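Local coordinates for protein alpha-L-rhamnosidase (Streptomyces avermitilis, PDB 3W5M) that releases terminal alpha-L-rhamnose by hydrolysis from citrus flavonoids and gum arabic, and binds L-rhamnose through a calcium-dependent carbohydrate-binding module, at residues K121-P126 with P419-A424; V181-V186 with V191-L196; V702-Y707 with A771-T776. All blocks are in the same frame, centred on the assembly; numbering follows the deposited sequence.

Interaction 1 (K121-P126 with P419-A424); sequences KWISAP and PDWRAA
At one border of a beta-sandwich, Ile123 of the short strand 123-124 meets Trp421, which directly precedes strand 422-424. The two strands are not direct neighbours: strand 459-463 runs between them and hydrogen-bonds to both segments, and the contact across it is made by apolar side chains, with no hydrogen bond between the two segments. CG1 of Ile123 sits between the backbone N and the carbonyl carbon (chi1 61°), and the extended chain beyond it carries CD1 to the indole. There the methyl lies 3.5 Å above the ring plane, displaced toward its rim, with Ile123 CD1 3.7 Å from Trp421 CD2. The same methyl also reaches Trp421 CB at 3.8 Å, so it packs against the start of the side chain as well as the ring. The indole is fixed from elsewhere: NE1 bonds to the carbonyl of Thr416, and His307 stacks on the ring. Farther along, Ala125 CB approaches Ala423 CB to 4.1 Å, and Pro126 CD comes within 3.9 Å of Ala423 CB. Backbone bonds from Ile123 to Leu399 and from Ser124 to Arg462 join this segment to both sheets. The apolar contacts are the kind of filling found between the layers of a beta-sandwich.

Interaction 2 (V181-V186 with V191-L196); sequences VYAVSV and VARTDL
Val184 and Ala192 form a hydrogen-bonded antiparallel pair in the beta hairpin at the border of a five-stranded sheet in CBM67, the L-rhamnose-binding module. The hairpin carries a classic beta bulge: Val191 and Ala192 both face Val184, whose O accepts a bond of 2.8 Å from Val191 N and a weak one from Ala192 N. The tight part lies on the face of Tyr182, Val184 and Ala192, turned toward the second sheet, where Val184 CG1 packs 3.9 Å from Ala192 CB. Beyond the last bridge, Thr194 takes over. Its OG1 accepts Tyr182 N at 3.2 Å, and its backbone N returns a bond to Tyr182 O, so two bonds join the residues. The threonine hydroxyl also lies 3.4 Å above the Tyr182 ring plane, offset toward the rim.

The face of Ala183 and Arg193 is looser. The exposed Arg193 bends at chi3 (58°), which brings a face of its guanidinium over Ala183 CB, while NH2 forms a salt bridge with Glu190. Past the strand's end, the poorly ordered Leu196 touches Val181 CG2 with its CG at 3.7 Å. At the far end of the tyrosine, a water lies 2.7 Å from Tyr182 OH and donates a weak bond to Arg193 O.

Interaction 3 (V702-Y707 with A771-T776); sequences VPWALY and AARMAT
Helix segments 702-707 and 771-776 cross at 47° with their axes 11.0 Å apart, and their nearest CA atoms, those of Trp704 and Met774, are 7.6 Å from each other. Large side chains bridge that separation. Trp704 carries most of the contact: with CG anti to the backbone N (chi1 -171°), its indole extends from the first helix to the surface of the second. The benzo part does the touching, Trp704 CH2 lying 3.6 Å from Arg773 CB and Trp704 CZ2 3.8 Å from Arg773 CD. The arginine thus meets the indole with its aliphatic stem, crossing it at about a right angle, and its guanidinium plane stands 82° from that of the ring. The charged end is held by Asp769 in a salt bridge within its own helix.

Both helices belong to the (alpha/alpha)6-barrel of this family 78 glycoside hydrolase. Deeper in the interface, Met774 and Trp704 run antiparallel alongside each other. The methionine CG touches Trp704 CE3 at 3.9 Å, and the chain, extended beyond CG, takes its methyl CE to 4.1 Å from Pro703 CB. Pro703 marks a kink in the first helix and also packs against Ala719 of helix 713-732 and Leu665 of helix 658-671. With an alanine in place of Trp704, the stem of Arg773 and CG of Met774 would probably lose the ring they pack against, opening a gap between the helices. One turn along, Tyr707 gives the same two helices a polar link, its OH hydrogen-bonding to OE1 of Glu777.

In the fold
The three contacts sit in separate parts of a multidomain chain and do not touch. Interaction 2 is nested within the 292 residues spanned by interaction 1, because CBM67 is inserted between strand 123-124 and the rest of the sandwich it borders; their centres are about 37 Å apart. Interaction 3 follows later in the chain, in the barrel that also holds the probable catalytic residues Glu636 and Glu895, although it lies away from the annotated sites. Its centre is about 58 Å from that of interaction 2, and the two lie on opposite sides of the chain's centre. Only interaction 2 approaches a ligand: the side chain of Leu196 is about 8 Å from the bound calcium.

Interaction 1 (K121-P126 with P419-A424)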
loop_
_atom_site.group_PDB
_atom_site.type_symbol
_atom_site.label_atom_id
_atom_site.label_comp_id
_atom_site.label_asym_id
_atom_site.label_seq_id
_atom_site.Cartn_x
_atom_site.Cartn_y
_atom_site.Cartn_z
ATOM N N LYS A 121 15.949 22.651 -8.104
ATOM C CA LYS A 121 16.543 22.463 -6.770
ATOM C C LYS A 121 15.509 21.985 -5.760
ATOM O O LYS A 121 14.331 22.400 -5.803
ATOM C CB LYS A 121 17.136 23.774 -6.228
ATOM C CG LYS A 121 17.927 24.624 -7.211
ATOM C CD LYS A 121 19.224 23.983 -7.644
ATOM C CE LYS A 121 20.155 25.061 -8.202
ATOM N NZ LYS A 121 21.049 24.523 -9.262
ATOM N N TRP A 122 15.951 21.142 -4.828
ATOM C CA TRP A 122 15.090 20.726 -3.733
ATOM C C TRP A 122 14.796 21.910 -2.836
ATOM O O TRP A 122 15.718 22.589 -2.372
ATOM C CB TRP A 122 15.760 19.634 -2.926
ATOM C CG TRP A 122 15.859 18.348 -3.655
ATOM C CD1 TRP A 122 16.954 17.861 -4.366
ATOM C CD2 TRP A 122 14.843 17.359 -3.752
ATOM N NE1 TRP A 122 16.653 16.625 -4.893
ATOM C CE2 TRP A 122 15.375 16.282 -4.515
ATOM C CE3 TRP A 122 13.522 17.270 -3.267
ATOM C CZ2 TRP A 122 14.630 15.145 -4.815
ATOM C CZ3 TRP A 122 12.785 16.126 -3.578
ATOM C CH2 TRP A 122 13.341 15.087 -4.339
ATOM N N ILE A 123 13.513 22.149 -2.552
ATOM C CA ILE A 123 13.150 23.222 -1.640
ATOM C C ILE A 123 12.192 22.755 -0.543
ATOM O O ILE A 123 11.387 21.827 -0.743
ATOM C CB ILE A 123 12.533 24.436 -2.355
ATOM C CG1 ILE A 123 11.241 24.038 -3.095
ATOM C CG2 ILE A 123 13.550 25.140 -3.257
ATOM C CD1 ILE A 123 10.518 25.224 -3.709
ATOM N N SER A 124 12.249 23.456 0.589
ATOM C CA SER A 124 11.420 23.181 1.773
ATOM C C SER A 124 10.845 24.495 2.277
ATOM O O SER A 124 11.435 25.549 2.041
ATOM C CB SER A 124 12.281 22.619 2.892
ATOM O OG SER A 124 12.590 21.255 2.714
ATOM N N ALA A 125 9.726 24.437 3.005
ATOM C CA ALA A 125 9.272 25.608 3.766
ATOM C C ALA A 125 10.309 25.904 4.870
ATOM O O ALA A 125 10.983 24.977 5.336
ATOM C CB ALA A 125 7.908 25.345 4.378
ATOM N N PRO A 126 10.451 27.187 5.276
ATOM C CA PRO A 126 11.457 27.543 6.288
ATOM C C PRO A 126 11.090 27.055 7.697
ATOM O O PRO A 126 9.952 26.607 7.916
ATOM C CB PRO A 126 11.475 29.075 6.207
ATOM C CG PRO A 126 10.068 29.414 5.841
ATOM C CD PRO A 126 9.692 28.375 4.832
ATOM N N PRO A 419 15.209 29.064 -4.973
ATOM C CA PRO A 419 15.238 29.991 -3.837
ATOM C C PRO A 419 14.222 31.120 -3.918
ATOM O O PRO A 419 13.904 31.710 -2.884
ATOM C CB PRO A 419 16.670 30.562 -3.886
ATOM C CG PRO A 419 17.471 29.509 -4.621
ATOM C CD PRO A 419 16.507 29.043 -5.685
ATOM N N ASP A 420 13.708 31.411 -5.114
ATOM C CA ASP A 420 12.767 32.516 -5.274
ATOM C C ASP A 420 11.304 32.153 -4.868
ATOM O O ASP A 420 10.428 33.028 -4.805
ATOM C CB ASP A 420 12.862 33.124 -6.685
ATOM C CG ASP A 420 12.913 32.062 -7.825
ATOM O OD1 ASP A 420 13.145 30.829 -7.592
ATOM O OD2 ASP A 420 12.745 32.494 -8.993
ATOM N N TRP A 421 11.031 30.876 -4.580
ATOM C CA TRP A 421 9.678 30.464 -4.160
ATOM C C TRP A 421 9.338 30.982 -2.760
ATOM O O TRP A 421 10.221 31.254 -1.936
ATOM C CB TRP A 421 9.560 28.903 -4.188
ATOM C CG TRP A 421 9.450 28.313 -5.583
ATOM C CD1 TRP A 421 10.277 28.566 -6.672
ATOM C CD2 TRP A 421 8.501 27.345 -6.025
ATOM N NE1 TRP A 421 9.872 27.834 -7.756
ATOM C CE2 TRP A 421 8.780 27.076 -7.388
ATOM C CE3 TRP A 421 7.417 26.685 -5.405
ATOM C CZ2 TRP A 421 8.032 26.165 -8.137
ATOM C CZ3 TRP A 421 6.685 25.772 -6.150
ATOM C CH2 TRP A 421 6.987 25.525 -7.497
ATOM N N ARG A 422 8.042 31.102 -2.460
ATOM C CA ARG A 422 7.607 31.612 -1.171
ATOM C C ARG A 422 6.648 30.602 -0.519
ATOM O O ARG A 422 6.037 29.828 -1.222
ATOM C CB ARG A 422 6.964 32.990 -1.364
ATOM C CG ARG A 422 8.036 33.989 -1.811
ATOM C CD ARG A 422 7.524 35.380 -2.081
ATOM N NE ARG A 422 7.154 36.117 -0.876
ATOM C CZ ARG A 422 7.995 36.552 0.061
ATOM N NH1 ARG A 422 9.301 36.306 -0.012
ATOM N NH2 ARG A 422 7.516 37.238 1.088
ATOM N N ALA A 423 6.573 30.641 0.800
ATOM C CA ALA A 423 5.868 29.648 1.610
ATOM C C ALA A 423 4.996 30.265 2.682
ATOM O O ALA A 423 5.285 31.362 3.197
ATOM C CB ALA A 423 6.869 28.663 2.219
ATOM N N ALA A 424 3.916 29.554 3.025
ATOM C CA ALA A 424 2.997 29.940 4.106
ATOM C C ALA A 424 2.408 28.675 4.695
ATOM O O ALA A 424 2.369 27.636 4.012
ATOM C CB ALA A 424 1.891 30.825 3.586
#

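Interaction 2 (V181-V186 with V191-L196)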
loop_
_atom_site.group_PDB
_atom_site.type_symbol
_atom_site.label_atom_id
_atom_site.label_comp_id
_atom_site.label_asym_id
_atom_site.label_seq_id
_atom_site.Cartn_x
_atom_site.Cartn_y
_atom_site.Cartn_z
ATOM N N VAL A 181 4.385 12.380 33.865
ATOM C CA VAL A 181 3.102 12.948 33.407
ATOM C C VAL A 181 2.867 14.345 33.970
ATOM O O VAL A 181 3.515 14.746 34.954
ATOM C CB VAL A 181 1.878 12.069 33.793
ATOM C CG1 VAL A 181 1.904 10.726 33.068
ATOM C CG2 VAL A 181 1.766 11.885 35.306
ATOM N N TYR A 182 1.916 15.066 33.373
ATOM C CA TYR A 182 1.625 16.437 33.789
ATOM C C TYR A 182 0.134 16.759 33.640
ATOM O O TYR A 182 -0.586 16.072 32.908
ATOM C CB TYR A 182 2.470 17.439 33.000
ATOM C CG TYR A 182 2.190 17.410 31.518
ATOM C CD1 TYR A 182 1.105 18.097 30.983
ATOM C CD2 TYR A 182 2.989 16.667 30.650
ATOM C CE1 TYR A 182 0.822 18.052 29.626
ATOM C CE2 TYR A 182 2.722 16.625 29.287
ATOM C CZ TYR A 182 1.634 17.327 28.782
ATOM O OH TYR A 182 1.357 17.272 27.436
ATOM N N ALA A 183 -0.322 17.790 34.354
ATOM C CA ALA A 183 -1.623 18.420 34.088
ATOM C C ALA A 183 -1.398 19.925 34.238
ATOM O O ALA A 183 -0.965 20.389 35.291
ATOM C CB ALA A 183 -2.678 17.928 35.066
ATOM N N VAL A 184 -1.620 20.670 33.166
ATOM C CA VAL A 184 -1.331 22.095 33.169
ATOM C C VAL A 184 -2.618 22.916 32.979
ATOM O O VAL A 184 -3.524 22.505 32.226
ATOM C CB VAL A 184 -0.228 22.452 32.133
ATOM C CG1 VAL A 184 -0.565 21.886 30.750
ATOM C CG2 VAL A 184 0.004 23.948 32.089
ATOM N N SER A 185 -2.681 24.035 33.695
ATOM C CA SER A 185 -3.804 24.978 33.643
ATOM C C SER A 185 -3.340 26.415 33.458
ATOM O O SER A 185 -2.219 26.778 33.834
ATOM C CB SER A 185 -4.662 24.841 34.902
ATOM O OG SER A 185 -3.938 25.213 36.067
ATOM N N VAL A 186 -4.219 27.236 32.881
ATOM C CA VAL A 186 -4.059 28.673 32.851
ATOM C C VAL A 186 -5.260 29.360 33.528
ATOM O O VAL A 186 -6.413 29.060 33.198
ATOM C CB VAL A 186 -3.925 29.213 31.409
ATOM C CG1 VAL A 186 -3.593 30.699 31.461
ATOM C CG2 VAL A 186 -2.843 28.457 30.636
ATOM N N VAL A 191 -5.607 23.022 30.433
ATOM C CA VAL A 191 -5.469 23.123 28.982
ATOM C C VAL A 191 -4.854 21.872 28.348
ATOM O O VAL A 191 -4.945 21.697 27.130
ATOM C CB VAL A 191 -4.714 24.393 28.534
ATOM C CG1 VAL A 191 -5.425 25.642 29.045
ATOM C CG2 VAL A 191 -3.239 24.371 28.977
ATOM N N ALA A 192 -4.238 21.012 29.162
ATOM C CA ALA A 192 -3.634 19.765 28.681
ATOM C C ALA A 192 -3.238 18.889 29.859
ATOM O O ALA A 192 -2.935 19.395 30.940
ATOM C CB ALA A 192 -2.401 20.067 27.835
ATOM N N ARG A 193 -3.232 17.581 29.627
ATOM C CA ARG A 193 -2.728 16.596 30.587
ATOM C C ARG A 193 -2.310 15.316 29.891
ATOM O O ARG A 193 -2.738 15.035 28.776
ATOM C CB ARG A 193 -3.768 16.262 31.665
ATOM C CG ARG A 193 -4.955 15.442 31.181
ATOM C CD ARG A 193 -5.579 14.598 32.297
ATOM N NE ARG A 193 -6.029 15.414 33.423
ATOM C CZ ARG A 193 -5.515 15.390 34.656
ATOM N NH1 ARG A 193 -4.523 14.560 34.970
ATOM N NH2 ARG A 193 -6.007 16.194 35.585
ATOM N N THR A 194 -1.444 14.564 30.554
ATOM C CA THR A 194 -1.128 13.180 30.202
ATOM C C THR A 194 -1.414 12.311 31.415
ATOM O O THR A 194 -1.466 12.816 32.544
ATOM C CB THR A 194 0.324 13.002 29.715
ATOM O OG1 THR A 194 1.233 13.650 30.620
ATOM C CG2 THR A 194 0.485 13.627 28.350
ATOM N N ASP A 195 -1.637 11.015 31.203
ATOM C CA ASP A 195 -2.123 10.152 32.301
ATOM C C ASP A 195 -1.160 9.008 32.631
ATOM O O ASP A 195 -0.595 8.391 31.721
ATOM C CB ASP A 195 -3.538 9.634 31.999
ATOM C CG ASP A 195 -4.552 10.770 31.820
ATOM O OD1 ASP A 195 -4.895 11.455 32.812
ATOM O OD2 ASP A 195 -5.003 10.987 30.673
ATOM N N LEU A 196 -0.971 8.750 33.929
ATOM C CA LEU A 196 0.015 7.759 34.399
ATOM C C LEU A 196 -0.186 6.370 33.804
ATOM O O LEU A 196 0.781 5.735 33.366
ATOM C CB LEU A 196 0.074 7.686 35.939
ATOM C CG LEU A 196 1.164 8.473 36.693
ATOM C CD1 LEU A 196 1.137 8.169 38.186
ATOM C CD2 LEU A 196 2.556 8.208 36.123
HETATM O O HOH W 1 -0.992 16.526 26.397
#

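Interaction 3 (V702-Y707 with A771-T776)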
loop_
_atom_site.group_PDB
_atom_site.type_symbol
_atom_site.label_atom_id
_atom_site.label_comp_id
_atom_site.label_asym_id
_atom_site.label_seq_id
_atom_site.Cartn_x
_atom_site.Cartn_y
_atom_site.Cartn_z
ATOM N N VAL A 702 7.578 -14.379 -5.805
ATOM C CA VAL A 702 6.820 -13.289 -6.443
ATOM C C VAL A 702 7.265 -13.065 -7.926
ATOM O O VAL A 702 6.408 -12.930 -8.811
ATOM C CB VAL A 702 6.825 -12.023 -5.565
ATOM C CG1 VAL A 702 6.089 -10.916 -6.278
ATOM C CG2 VAL A 702 6.081 -12.285 -4.234
ATOM N N PRO A 703 8.587 -13.051 -8.214
ATOM C CA PRO A 703 8.963 -13.049 -9.634
ATOM C C PRO A 703 8.398 -14.247 -10.378
ATOM O O PRO A 703 7.933 -14.128 -11.520
ATOM C CB PRO A 703 10.493 -13.077 -9.594
ATOM C CG PRO A 703 10.830 -12.415 -8.300
ATOM C CD PRO A 703 9.750 -12.802 -7.346
ATOM N N TRP A 704 8.407 -15.428 -9.743
ATOM C CA TRP A 704 7.868 -16.590 -10.426
ATOM C C TRP A 704 6.375 -16.471 -10.673
ATOM O O TRP A 704 5.885 -16.816 -11.751
ATOM C CB TRP A 704 8.173 -17.890 -9.650
ATOM C CG TRP A 704 7.810 -19.097 -10.446
ATOM C CD1 TRP A 704 6.781 -19.965 -10.208
ATOM C CD2 TRP A 704 8.461 -19.558 -11.642
ATOM N NE1 TRP A 704 6.759 -20.956 -11.174
ATOM C CE2 TRP A 704 7.772 -20.733 -12.068
ATOM C CE3 TRP A 704 9.561 -19.098 -12.395
ATOM C CZ2 TRP A 704 8.139 -21.449 -13.219
ATOM C CZ3 TRP A 704 9.936 -19.820 -13.548
ATOM C CH2 TRP A 704 9.222 -20.986 -13.939
ATOM N N ALA A 705 5.646 -15.978 -9.676
ATOM C CA ALA A 705 4.219 -15.760 -9.850
ATOM C C ALA A 705 3.933 -14.773 -11.008
ATOM O O ALA A 705 3.029 -15.014 -11.806
ATOM C CB ALA A 705 3.580 -15.310 -8.523
ATOM N N LEU A 706 4.719 -13.701 -11.125
ATOM C CA LEU A 706 4.539 -12.737 -12.239
ATOM C C LEU A 706 4.888 -13.403 -13.562
ATOM O O LEU A 706 4.205 -13.242 -14.546
ATOM C CB LEU A 706 5.374 -11.477 -12.060
ATOM C CG LEU A 706 5.120 -10.556 -10.853
ATOM C CD1 LEU A 706 6.094 -9.388 -10.752
ATOM C CD2 LEU A 706 3.678 -10.010 -10.860
ATOM N N TYR A 707 5.923 -14.219 -13.558
ATOM C CA TYR A 707 6.260 -14.934 -14.775
ATOM C C TYR A 707 5.138 -15.887 -15.241
ATOM O O TYR A 707 4.768 -15.896 -16.429
ATOM C CB TYR A 707 7.600 -15.649 -14.624
ATOM C CG TYR A 707 7.952 -16.387 -15.875
ATOM C CD1 TYR A 707 8.303 -15.673 -17.034
ATOM C CD2 TYR A 707 7.913 -17.778 -15.933
ATOM C CE1 TYR A 707 8.627 -16.333 -18.207
ATOM C CE2 TYR A 707 8.248 -18.447 -17.107
ATOM C CZ TYR A 707 8.595 -17.708 -18.233
ATOM O OH TYR A 707 8.924 -18.325 -19.428
ATOM N N ALA A 771 14.564 -21.430 -8.468
ATOM C CA ALA A 771 15.732 -20.855 -9.118
ATOM C C ALA A 771 16.144 -21.697 -10.346
ATOM O O ALA A 771 16.539 -21.140 -11.371
ATOM C CB ALA A 771 16.886 -20.693 -8.143
ATOM N N ALA A 772 16.024 -23.029 -10.254
ATOM C CA ALA A 772 16.338 -23.887 -11.413
ATOM C C ALA A 772 15.358 -23.646 -12.557
ATOM O O ALA A 772 15.752 -23.627 -13.728
ATOM C CB ALA A 772 16.353 -25.371 -11.025
ATOM N N ARG A 773 14.088 -23.454 -12.216
ATOM C CA ARG A 773 13.050 -23.191 -13.195
ATOM C C ARG A 773 13.323 -21.856 -13.899
ATOM O O ARG A 773 13.161 -21.765 -15.121
ATOM C CB ARG A 773 11.664 -23.219 -12.547
ATOM C CG ARG A 773 11.220 -24.601 -12.051
ATOM C CD ARG A 773 9.755 -24.569 -11.649
ATOM N NE ARG A 773 9.477 -25.358 -10.447
ATOM C CZ ARG A 773 8.335 -25.291 -9.764
ATOM N NH1 ARG A 773 7.351 -24.472 -10.164
ATOM N NH2 ARG A 773 8.171 -26.047 -8.681
ATOM N N MET A 774 13.751 -20.848 -13.134
ATOM C CA MET A 774 14.101 -19.522 -13.688
ATOM C C MET A 774 15.300 -19.608 -14.631
ATOM O O MET A 774 15.263 -19.053 -15.741
ATOM C CB MET A 774 14.437 -18.524 -12.575
ATOM C CG MET A 774 13.248 -18.162 -11.699
ATOM S SD MET A 774 13.726 -16.927 -10.477
ATOM C CE MET A 774 12.213 -16.798 -9.527
ATOM N N ALA A 775 16.366 -20.280 -14.178
ATOM C CA ALA A 775 17.584 -20.436 -14.979
ATOM C C ALA A 775 17.200 -21.057 -16.308
ATOM O O ALA A 775 17.669 -20.617 -17.376
ATOM C CB ALA A 775 18.605 -21.310 -14.244
ATOM N N THR A 776 16.339 -22.072 -16.234
ATOM C CA THR A 776 15.851 -22.809 -17.398
ATOM C C THR A 776 15.079 -21.889 -18.363
ATOM O O THR A 776 15.385 -21.845 -19.549
ATOM C CB THR A 776 15.007 -24.033 -16.968
ATOM O OG1 THR A 776 15.845 -24.937 -16.232
ATOM C CG2 THR A 776 14.421 -24.773 -18.148
#